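Local structure of probable ss-1,3-N-acetylglucosaminyltransferase (Staphylococcus aureus subsp. aureus N315, 6H21) at residues V106-S111 with I188-F193; K176-S181 with Q200-E205. The protein is a probable glycosyltransferase with a family 2 domain of the GT-A type followed by a TarS-type linker domain. All coordinates share one frame; numbering follows the deposited sequence.

Overall arrangement
Both contacts tie the central sheet of the GT-A domain to the chain that follows strand 177-179: contact 1 joins Phe-108, at the end of strand 105-108, to Phe-190 in the loop 188-193, and contact 2 joins strand 177-179 to helix 198-207. Their centres lie about 9 Å apart. Strands 105-108 and 177-179 are antiparallel neighbours, bonded where Phe-178 N approaches Val-106 O at 2.8 Å. The second segments also touch: Ile-188 CG2 packs 3.5 Å from Phe-202 CE2, and the rings of Phe-190 and Phe-202 stack. Contact 1 reaches UD1 directly through Asp-110 and Ser-111, whereas the Thr-203 side chain in contact 2 stays about 9 Å from it.

Contact 1 (V106-S111 with I188-F193); sequences VFFLDS and IKFKTF. With UD1 (uridine-diphosphate-N-acetylglucosamine), chain X.
Phe-108, the last residue of strand 105-108, and Phe-190, in the irregular chain between helices 180-185 and 198-207, meet across backbones that stay well apart, 12.1 Å from Phe-108 CA to Phe-190 CA. Their side chains point toward each other from opposite directions. They meet as a T-shaped (edge-to-face) pair, with the ring planes at 88° and the centroids of Phe-108 and Phe-190 5.4 Å apart. Phe-190 supplies the edge: Phe-190 CE2 comes within 3.7 Å of Phe-108 CZ, and Phe-190 CZ sits over the Phe-108 face, toward its rim. In each residue CG lies anti to the carbonyl carbon (chi1 -61° in Phe-108), which turns both rings toward the other segment. Leu-98 of helix 91-100 and Ile-25 of strand 22-28 also pack against Phe-108, while Phe-190 N is hydrogen-bonded to Asn-95 OD1. Beyond Phe-108 the chain reaches uridine-diphosphate-N-acetylglucosamine (UD1). Asp-110 OD2 accepts a hydrogen bond of 2.7 Å from UD1 O4', and its other oxygen, OD1, forms a salt bridge with Arg-94. Ser-111 N donates to UD1 O3B at 3.0 Å (angle 162°), and Ser-111 OG and UD1 O2' are hydrogen-bonded at 2.8 Å. Asp-110 and Asp-112, just after strand 105-108 and as a pair near bound manganese, probably form the DxD motif of GT-A glycosyltransferases.

Contact 2 (K176-S181 with Q200-E205); sequences KMFKKS and QLFTIE
In the GT-A domain, this contact lays helix 198-207 against the central mixed sheet at strand 177-179, which runs between strands 105-108 and 134-142 and leads straight into helix 180-185. Phe-178 projects from the strand toward the helix, its CA 9.2 Å from Thr-203 CA, and is met by two consecutive helix residues. Phe-202 forms a T-shaped (edge-to-face) pair with it, the centroids of Phe-178 and Phe-202 5.4 Å apart and the planes at 82°. The edge belongs to Phe-202, whose CE1 lies over one face of the Phe-178 ring toward the rim, 3.9 Å from Phe-178 CE2. Although the side chain of Phe-202 does not start out toward the strand, its CG is anti to the backbone N (chi1 -179°), and this carries the ring end across to Phe-178. Phe-178 makes a further edge-to-face contact with Phe-206, from the same helix. Thr-203 approaches Phe-178 at about a right angle and touches the ring border instead of a face. Its hydroxyl is engaged elsewhere, hydrogen-bonded to Leu-172 O, which satisfies this buried polar group beside the aromatic side chains. Against Phe-178 the same oxygen makes a van der Waals contact: Thr-203 OG1 lies near the ring plane, 4.0 Å from Phe-178 CZ.

Contact 1 (V106-S111 with I188-F193)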
ATOM      1  N   VAL C 106     -39.449 -17.000  24.890  1.00 39.23           N
ATOM      2  CA  VAL C 106     -38.313 -17.471  25.645  1.00 38.54           C
ATOM      3  C   VAL C 106     -37.347 -16.308  25.903  1.00 37.60           C
ATOM      4  O   VAL C 106     -37.310 -15.291  25.180  1.00 37.21           O
ATOM      5  CB  VAL C 106     -37.591 -18.646  24.959  1.00 38.66           C
ATOM      6  CG1 VAL C 106     -38.513 -19.847  24.759  1.00 39.54           C
ATOM      7  CG2 VAL C 106     -36.928 -18.229  23.656  1.00 38.25           C
ATOM      8  N   PHE C 107     -36.543 -16.486  26.946  1.00 37.08           N
ATOM      9  CA  PHE C 107     -35.503 -15.551  27.315  1.00 36.59           C
ATOM     10  C   PHE C 107     -34.266 -16.351  27.732  1.00 36.30           C
ATOM     11  O   PHE C 107     -34.320 -17.149  28.688  1.00 37.11           O
ATOM     12  CB  PHE C 107     -35.969 -14.613  28.430  1.00 36.89           C
ATOM     13  CG  PHE C 107     -35.048 -13.439  28.615  1.00 36.74           C
ATOM     14  CD1 PHE C 107     -33.739 -13.626  29.027  1.00 36.61           C
ATOM     15  CD2 PHE C 107     -35.463 -12.152  28.328  1.00 36.92           C
ATOM     16  CE1 PHE C 107     -32.874 -12.549  29.170  1.00 36.61           C
ATOM     17  CE2 PHE C 107     -34.592 -11.079  28.457  1.00 36.86           C
ATOM     18  CZ  PHE C 107     -33.304 -11.275  28.886  1.00 36.48           C
ATOM     19  N   PHE C 108     -33.154 -16.138  27.021  1.00 35.54           N
ATOM     20  CA  PHE C 108     -31.910 -16.824  27.338  1.00 35.36           C
ATOM     21  C   PHE C 108     -31.149 -16.024  28.402  1.00 35.20           C
ATOM     22  O   PHE C 108     -30.841 -14.844  28.239  1.00 34.81           O
ATOM     23  CB  PHE C 108     -31.080 -17.082  26.075  1.00 35.04           C
ATOM     24  CG  PHE C 108     -31.774 -17.960  25.065  1.00 35.20           C
ATOM     25  CD1 PHE C 108     -31.836 -19.333  25.243  1.00 35.81           C
ATOM     26  CD2 PHE C 108     -32.399 -17.413  23.958  1.00 35.14           C
ATOM     27  CE1 PHE C 108     -32.496 -20.140  24.327  1.00 36.39           C
ATOM     28  CE2 PHE C 108     -33.056 -18.222  23.040  1.00 35.64           C
ATOM     29  CZ  PHE C 108     -33.095 -19.584  23.220  1.00 36.18           C
ATOM     30  N   LEU C 109     -30.845 -16.713  29.500  1.00 35.61           N
ATOM     31  CA  LEU C 109     -30.074 -16.190  30.607  1.00 35.80           C
ATOM     32  C   LEU C 109     -28.841 -17.074  30.784  1.00 36.08           C
ATOM     33  O   LEU C 109     -28.968 -18.269  30.913  1.00 36.95           O
ATOM     34  CB  LEU C 109     -30.948 -16.195  31.862  1.00 36.02           C
ATOM     35  CG  LEU C 109     -30.234 -15.904  33.178  1.00 36.30           C
ATOM     36  CD1 LEU C 109     -29.659 -14.489  33.203  1.00 36.06           C
ATOM     37  CD2 LEU C 109     -31.176 -16.126  34.344  1.00 36.84           C
ATOM     38  N   ASP C 110     -27.657 -16.459  30.800  1.00 35.90           N
ATOM     39  CA  ASP C 110     -26.436 -17.189  31.129  1.00 36.41           C
ATOM     40  C   ASP C 110     -26.354 -17.317  32.658  1.00 37.05           C
ATOM     41  O   ASP C 110     -26.832 -16.432  33.397  1.00 36.97           O
ATOM     42  CB  ASP C 110     -25.214 -16.543  30.468  1.00 36.13           C
ATOM     43  CG  ASP C 110     -25.205 -16.674  28.952  1.00 35.68           C
ATOM     44  OD1 ASP C 110     -26.001 -17.487  28.411  1.00 35.71           O
ATOM     45  OD2 ASP C 110     -24.390 -15.976  28.315  1.00 35.53           O
ATOM     46  N   SER C 111     -25.748 -18.427  33.100  1.00 37.83           N
ATOM     47  CA  SER C 111     -25.728 -18.892  34.482  1.00 38.78           C
ATOM     48  C   SER C 111     -24.906 -17.976  35.402  1.00 38.76           C
ATOM     49  O   SER C 111     -24.960 -18.130  36.616  1.00 39.19           O
ATOM     50  CB  SER C 111     -25.200 -20.302  34.550  1.00 39.98           C
ATOM     51  OG  SER C 111     -23.921 -20.372  33.948  1.00 40.20           O
ATOM     52  N   ILE C 188     -35.646 -22.981  14.132  1.00 45.79           N
ATOM     53  CA  ILE C 188     -34.387 -22.318  14.473  1.00 43.89           C
ATOM     54  C   ILE C 188     -33.747 -23.000  15.692  1.00 43.51           C
ATOM     55  O   ILE C 188     -34.315 -23.056  16.781  1.00 43.72           O
ATOM     56  CB  ILE C 188     -34.552 -20.807  14.686  1.00 42.89           C
ATOM     57  CG1 ILE C 188     -35.222 -20.132  13.487  1.00 43.37           C
ATOM     58  CG2 ILE C 188     -33.190 -20.197  14.974  1.00 41.32           C
ATOM     59  CD1 ILE C 188     -35.703 -18.725  13.757  1.00 43.19           C
ATOM     60  N   LYS C 189     -32.531 -23.507  15.483  1.00 43.23           N
ATOM     61  CA  LYS C 189     -31.763 -24.151  16.513  1.00 43.48           C
ATOM     62  C   LYS C 189     -30.379 -23.517  16.531  1.00 42.42           C
ATOM     63  O   LYS C 189     -29.929 -22.972  15.517  1.00 42.41           O
ATOM     64  CB  LYS C 189     -31.632 -25.655  16.256  1.00 44.86           C
ATOM     65  CG  LYS C 189     -32.944 -26.402  16.048  1.00 46.21           C
ATOM     66  N   PHE C 190     -29.719 -23.625  17.685  1.00 42.13           N
ATOM     67  CA  PHE C 190     -28.315 -23.290  17.826  1.00 41.74           C
ATOM     68  C   PHE C 190     -27.475 -24.350  17.117  1.00 43.64           C
ATOM     69  O   PHE C 190     -27.651 -25.530  17.360  1.00 43.34           O
ATOM     70  CB  PHE C 190     -27.927 -23.213  19.305  1.00 40.68           C
ATOM     71  CG  PHE C 190     -28.451 -21.982  20.001  1.00 39.40           C
ATOM     72  CD1 PHE C 190     -27.720 -20.804  19.995  1.00 38.35           C
ATOM     73  CD2 PHE C 190     -29.678 -21.994  20.642  1.00 39.44           C
ATOM     74  CE1 PHE C 190     -28.213 -19.668  20.614  1.00 37.91           C
ATOM     75  CE2 PHE C 190     -30.165 -20.861  21.273  1.00 38.63           C
ATOM     76  CZ  PHE C 190     -29.435 -19.701  21.253  1.00 38.18           C
ATOM     77  N   LYS C 191     -26.544 -23.899  16.275  1.00 45.72           N
ATOM     78  CA  LYS C 191     -25.635 -24.788  15.583  1.00 49.64           C
ATOM     79  C   LYS C 191     -24.519 -25.190  16.552  1.00 51.89           C
ATOM     80  O   LYS C 191     -24.170 -24.436  17.466  1.00 49.20           O
ATOM     81  CB  LYS C 191     -25.086 -24.120  14.319  1.00 51.51           C
ATOM     82  CG  LYS C 191     -26.138 -23.738  13.282  1.00 53.17           C
ATOM     83  CD  LYS C 191     -27.126 -24.853  12.944  1.00 58.46           C
ATOM     84  CE  LYS C 191     -28.333 -24.377  12.158  1.00 60.46           C
ATOM     85  NZ  LYS C 191     -27.939 -23.624  10.943  1.00 61.60           N
ATOM     86  N   THR C 192     -23.956 -26.379  16.312  1.00 55.86           N
ATOM     87  CA  THR C 192     -23.128 -27.086  17.284  1.00 60.41           C
ATOM     88  C   THR C 192     -21.705 -27.357  16.776  1.00 64.90           C
ATOM     89  O   THR C 192     -20.963 -28.066  17.458  1.00 70.90           O
ATOM     90  CB  THR C 192     -23.778 -28.429  17.626  1.00 61.92           C
ATOM     91  OG1 THR C 192     -24.049 -29.103  16.396  1.00 63.80           O
ATOM     92  CG2 THR C 192     -25.051 -28.264  18.424  1.00 61.73           C
ATOM     93  N   PHE C 193     -21.334 -26.824  15.602  1.00 64.27           N
ATOM     94  CA  PHE C 193     -20.063 -27.189  14.929  1.00 66.11           C
ATOM     95  C   PHE C 193     -18.953 -26.150  15.189  1.00 63.64           C
ATOM     96  O   PHE C 193     -17.781 -26.379  14.839  1.00 65.91           O
ATOM     97  CB  PHE C 193     -20.295 -27.405  13.428  1.00 69.21           C
ATOM     98  CG  PHE C 193     -20.881 -26.239  12.663  1.00 68.41           C
ATOM     99  CD1 PHE C 193     -20.100 -25.148  12.303  1.00 67.37           C
ATOM    100  CD2 PHE C 193     -22.212 -26.252  12.266  1.00 69.08           C
ATOM    101  CE1 PHE C 193     -20.646 -24.090  11.592  1.00 65.69           C
ATOM    102  CE2 PHE C 193     -22.754 -25.192  11.553  1.00 65.65           C
ATOM    103  CZ  PHE C 193     -21.973 -24.113  11.225  1.00 66.50           C
TER
HETATM  104  C1' UD1 X 403     -19.996 -15.262  26.127  1.00 45.54           C
HETATM  105  C2' UD1 X 403     -20.737 -14.098  25.463  1.00 45.67           C
HETATM  106  C3' UD1 X 403     -22.239 -14.229  25.711  1.00 44.33           C
HETATM  107  C4' UD1 X 403     -22.715 -15.603  25.245  1.00 39.81           C
HETATM  108  C5' UD1 X 403     -21.850 -16.734  25.809  1.00 43.80           C
HETATM  109  C6' UD1 X 403     -22.245 -18.102  25.245  1.00 43.25           C
HETATM  110  C7' UD1 X 403     -19.496 -11.972  25.284  1.00 54.51           C
HETATM  111  C8' UD1 X 403     -19.122 -10.698  25.993  1.00 53.03           C
HETATM  112  N2' UD1 X 403     -20.253 -12.823  25.980  1.00 48.62           N
HETATM  113  O1' UD1 X 403     -20.263 -15.197  27.532  1.00 41.17           O
HETATM  114  O3' UD1 X 403     -22.944 -13.187  25.019  1.00 41.42           O
HETATM  115  O4' UD1 X 403     -24.067 -15.786  25.671  1.00 37.83           O
HETATM  116  O5' UD1 X 403     -20.447 -16.498  25.572  1.00 39.30           O
HETATM  117  O6' UD1 X 403     -22.265 -18.113  23.820  1.00 49.02           O
HETATM  118  O7' UD1 X 403     -19.135 -12.204  24.142  1.00 52.28           O
HETATM  119  N1  UD1 X 403     -22.053 -23.401  29.327  1.00 43.21           N
HETATM  120  C2  UD1 X 403     -22.568 -24.648  28.928  1.00 36.81           C
HETATM  121  N3  UD1 X 403     -21.769 -25.677  28.673  1.00 46.02           N
HETATM  122  C4  UD1 X 403     -20.452 -25.561  28.795  1.00 43.77           C
HETATM  123  C5  UD1 X 403     -19.895 -24.343  29.188  1.00 43.07           C
HETATM  124  C6  UD1 X 403     -20.721 -23.247  29.448  1.00 39.57           C
HETATM  125  O2  UD1 X 403     -23.787 -24.819  28.794  1.00 37.96           O
HETATM  126  O4  UD1 X 403     -19.754 -26.572  28.556  1.00 40.89           O
HETATM  127  C1B UD1 X 403     -23.012 -22.322  29.569  1.00 36.80           C
HETATM  128  C2B UD1 X 403     -22.736 -21.511  30.823  1.00 37.68           C
HETATM  129  O2' UD1 X 403     -23.190 -22.197  31.984  1.00 37.46           O
HETATM  130  C3B UD1 X 403     -23.502 -20.232  30.525  1.00 38.10           C
HETATM  131  C4B UD1 X 403     -23.422 -20.107  29.005  1.00 39.43           C
HETATM  132  O4B UD1 X 403     -23.008 -21.384  28.494  1.00 38.10           O
HETATM  133  O3B UD1 X 403     -24.871 -20.355  30.931  1.00 35.30           O
HETATM  134  C5B UD1 X 403     -22.415 -19.064  28.554  1.00 41.26           C
HETATM  135  O5B UD1 X 403     -21.218 -19.238  29.299  1.00 40.23           O
HETATM  136  PA  UD1 X 403     -20.455 -18.008  29.981  1.00 37.58           P
HETATM  137  O1A UD1 X 403     -19.277 -18.606  30.680  1.00 41.65           O
HETATM  138  O2A UD1 X 403     -21.409 -17.057  30.702  1.00 34.83           O
HETATM  139  O3A UD1 X 403     -19.927 -17.282  28.675  1.00 38.44           O
HETATM  140  PB  UD1 X 403     -19.318 -15.808  28.657  1.00 37.33           P
HETATM  141  O1B UD1 X 403     -17.912 -15.906  28.151  1.00 40.70           O
HETATM  142  O2B UD1 X 403     -19.575 -15.050  29.952  1.00 35.20           O

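Contact 2 (K176-S181 with Q200-E205)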
ATOM      1  N   LYS C 176     -31.914 -11.921  25.337  1.00 33.39           N
ATOM      2  CA  LYS C 176     -33.023 -11.146  24.802  1.00 33.78           C
ATOM      3  C   LYS C 176     -34.303 -11.982  24.918  1.00 34.30           C
ATOM      4  O   LYS C 176     -34.241 -13.185  25.186  1.00 34.26           O
ATOM      5  CB  LYS C 176     -32.765 -10.831  23.323  1.00 33.53           C
ATOM      6  CG  LYS C 176     -31.563  -9.935  23.039  1.00 33.25           C
ATOM      7  CD  LYS C 176     -31.260  -9.796  21.569  1.00 32.95           C
ATOM      8  CE  LYS C 176     -30.225  -8.733  21.263  1.00 32.85           C
ATOM      9  NZ  LYS C 176     -28.909  -9.001  21.901  1.00 32.55           N
ATOM     10  N   MET C 177     -35.452 -11.360  24.653  1.00 34.94           N
ATOM     11  CA  MET C 177     -36.743 -12.058  24.702  1.00 35.61           C
ATOM     12  C   MET C 177     -37.234 -12.308  23.265  1.00 35.95           C
ATOM     13  O   MET C 177     -37.483 -11.391  22.525  1.00 36.01           O
ATOM     14  CB  MET C 177     -37.762 -11.245  25.510  1.00 36.19           C
ATOM     15  CG  MET C 177     -39.101 -11.933  25.670  1.00 36.92           C
ATOM     16  SD  MET C 177     -40.208 -11.090  26.828  1.00 37.66           S
ATOM     17  CE  MET C 177     -39.318 -11.316  28.367  1.00 37.22           C
ATOM     18  N   PHE C 178     -37.360 -13.590  22.902  1.00 36.32           N
ATOM     19  CA  PHE C 178     -37.696 -14.068  21.566  1.00 36.92           C
ATOM     20  C   PHE C 178     -39.078 -14.748  21.558  1.00 38.15           C
ATOM     21  O   PHE C 178     -39.330 -15.592  22.363  1.00 38.37           O
ATOM     22  CB  PHE C 178     -36.695 -15.138  21.121  1.00 36.43           C
ATOM     23  CG  PHE C 178     -35.270 -14.706  20.882  1.00 35.55           C
ATOM     24  CD1 PHE C 178     -34.347 -14.674  21.917  1.00 35.07           C
ATOM     25  CD2 PHE C 178     -34.830 -14.412  19.605  1.00 35.35           C
ATOM     26  CE1 PHE C 178     -33.028 -14.327  21.683  1.00 34.46           C
ATOM     27  CE2 PHE C 178     -33.508 -14.059  19.377  1.00 34.72           C
ATOM     28  CZ  PHE C 178     -32.611 -14.019  20.415  1.00 34.23           C
ATOM     29  N   LYS C 179     -39.923 -14.419  20.579  1.00 39.29           N
ATOM     30  CA  LYS C 179     -41.231 -15.066  20.410  1.00 40.86           C
ATOM     31  C   LYS C 179     -41.020 -16.514  19.947  1.00 41.00           C
ATOM     32  O   LYS C 179     -40.368 -16.775  18.950  1.00 40.31           O
ATOM     33  CB  LYS C 179     -42.102 -14.288  19.419  1.00 42.10           C
ATOM     34  CG  LYS C 179     -43.497 -14.869  19.225  1.00 43.82           C
ATOM     35  CD  LYS C 179     -44.412 -13.985  18.413  1.00 45.33           C
ATOM     36  CE  LYS C 179     -45.224 -13.054  19.287  1.00 46.16           C
ATOM     37  NZ  LYS C 179     -46.109 -12.183  18.484  1.00 47.61           N
ATOM     38  N   LYS C 180     -41.610 -17.452  20.684  1.00 41.95           N
ATOM     39  CA  LYS C 180     -41.323 -18.875  20.531  1.00 42.96           C
ATOM     40  C   LYS C 180     -41.828 -19.407  19.176  1.00 44.13           C
ATOM     41  O   LYS C 180     -41.206 -20.296  18.582  1.00 44.63           O
ATOM     42  CB  LYS C 180     -41.929 -19.651  21.707  1.00 43.70           C
ATOM     43  CG  LYS C 180     -41.595 -21.139  21.728  1.00 44.70           C
ATOM     44  CD  LYS C 180     -40.126 -21.425  21.968  1.00 44.24           C
ATOM     45  CE  LYS C 180     -39.686 -22.820  21.572  1.00 45.31           C
ATOM     46  NZ  LYS C 180     -40.671 -23.868  21.926  1.00 46.61           N
ATOM     47  N   SER C 181     -42.954 -18.885  18.686  1.00 45.27           N
ATOM     48  CA  SER C 181     -43.584 -19.417  17.462  1.00 46.90           C
ATOM     49  C   SER C 181     -42.668 -19.204  16.245  1.00 46.38           C
ATOM     50  O   SER C 181     -42.643 -20.012  15.314  1.00 47.89           O
ATOM     51  CB  SER C 181     -44.950 -18.805  17.260  1.00 48.22           C
ATOM     52  OG  SER C 181     -44.853 -17.391  17.142  1.00 48.18           O
ATOM     53  N   GLN C 200     -24.503 -15.287  17.386  1.00 36.48           N
ATOM     54  CA  GLN C 200     -24.770 -14.328  16.294  1.00 36.09           C
ATOM     55  C   GLN C 200     -25.666 -14.964  15.219  1.00 34.94           C
ATOM     56  O   GLN C 200     -26.600 -14.340  14.733  1.00 34.67           O
ATOM     57  CB  GLN C 200     -23.470 -13.904  15.608  1.00 37.04           C
ATOM     58  CG  GLN C 200     -22.575 -12.998  16.424  1.00 38.11           C
ATOM     59  CD  GLN C 200     -21.404 -12.521  15.589  1.00 39.12           C
ATOM     60  OE1 GLN C 200     -21.570 -11.826  14.584  1.00 39.05           O
ATOM     61  NE2 GLN C 200     -20.199 -12.909  15.987  1.00 40.41           N
ATOM     62  N   LEU C 201     -25.360 -16.209  14.844  1.00 33.99           N
ATOM     63  CA  LEU C 201     -26.063 -16.884  13.782  1.00 33.81           C
ATOM     64  C   LEU C 201     -27.530 -17.102  14.177  1.00 34.13           C
ATOM     65  O   LEU C 201     -28.414 -16.887  13.360  1.00 33.81           O
ATOM     66  CB  LEU C 201     -25.382 -18.215  13.457  1.00 33.96           C
ATOM     67  CG  LEU C 201     -26.132 -19.083  12.447  1.00 34.69           C
ATOM     68  CD1 LEU C 201     -26.397 -18.324  11.160  1.00 34.45           C
ATOM     69  CD2 LEU C 201     -25.368 -20.370  12.157  1.00 35.19           C
ATOM     70  N   PHE C 202     -27.763 -17.509  15.434  1.00 34.09           N
ATOM     71  CA  PHE C 202     -29.114 -17.724  15.938  1.00 34.54           C
ATOM     72  C   PHE C 202     -29.905 -16.409  15.880  1.00 34.30           C
ATOM     73  O   PHE C 202     -31.005 -16.394  15.369  1.00 34.62           O
ATOM     74  CB  PHE C 202     -29.092 -18.302  17.353  1.00 34.82           C
ATOM     75  CG  PHE C 202     -30.461 -18.567  17.928  1.00 35.33           C
ATOM     76  CD1 PHE C 202     -31.201 -17.536  18.489  1.00 35.16           C
ATOM     77  CD2 PHE C 202     -31.016 -19.836  17.880  1.00 36.00           C
ATOM     78  CE1 PHE C 202     -32.461 -17.773  19.012  1.00 35.76           C
ATOM     79  CE2 PHE C 202     -32.275 -20.072  18.401  1.00 36.85           C
ATOM     80  CZ  PHE C 202     -33.002 -19.041  18.959  1.00 36.76           C
ATOM     81  N   THR C 203     -29.332 -15.311  16.391  1.00 33.61           N
ATOM     82  CA  THR C 203     -30.025 -14.025  16.406  1.00 33.67           C
ATOM     83  C   THR C 203     -30.299 -13.533  14.976  1.00 34.02           C
ATOM     84  O   THR C 203     -31.410 -13.054  14.691  1.00 34.44           O
ATOM     85  CB  THR C 203     -29.267 -12.977  17.225  1.00 33.22           C
ATOM     86  OG1 THR C 203     -29.144 -13.449  18.568  1.00 33.30           O
ATOM     87  CG2 THR C 203     -29.962 -11.636  17.232  1.00 33.42           C
ATOM     88  N   ILE C 204     -29.318 -13.674  14.075  1.00 33.72           N
ATOM     89  CA  ILE C 204     -29.485 -13.297  12.664  1.00 34.39           C
ATOM     90  C   ILE C 204     -30.587 -14.140  12.006  1.00 35.02           C
ATOM     91  O   ILE C 204     -31.421 -13.582  11.289  1.00 35.02           O
ATOM     92  CB  ILE C 204     -28.153 -13.416  11.893  1.00 34.20           C
ATOM     93  CG1 ILE C 204     -27.115 -12.401  12.383  1.00 34.25           C
ATOM     94  CG2 ILE C 204     -28.381 -13.353  10.382  1.00 34.38           C
ATOM     95  CD1 ILE C 204     -27.131 -11.069  11.676  1.00 34.88           C
ATOM     96  N   GLU C 205     -30.560 -15.470  12.200  1.00 35.82           N
ATOM     97  CA  GLU C 205     -31.599 -16.369  11.644  1.00 37.37           C
ATOM     98  C   GLU C 205     -32.973 -15.893  12.135  1.00 37.14           C
ATOM     99  O   GLU C 205     -33.940 -15.860  11.356  1.00 37.67           O
ATOM    100  CB  GLU C 205     -31.352 -17.842  12.004  1.00 39.37           C
ATOM    101  CG  GLU C 205     -30.216 -18.484  11.206  1.00 40.73           C
ATOM    102  CD  GLU C 205     -29.956 -19.985  11.372  1.00 43.41           C
ATOM    103  OE1 GLU C 205     -30.288 -20.555  12.429  1.00 44.59           O
ATOM    104  OE2 GLU C 205     -29.379 -20.587  10.434  1.00 48.37           O
TER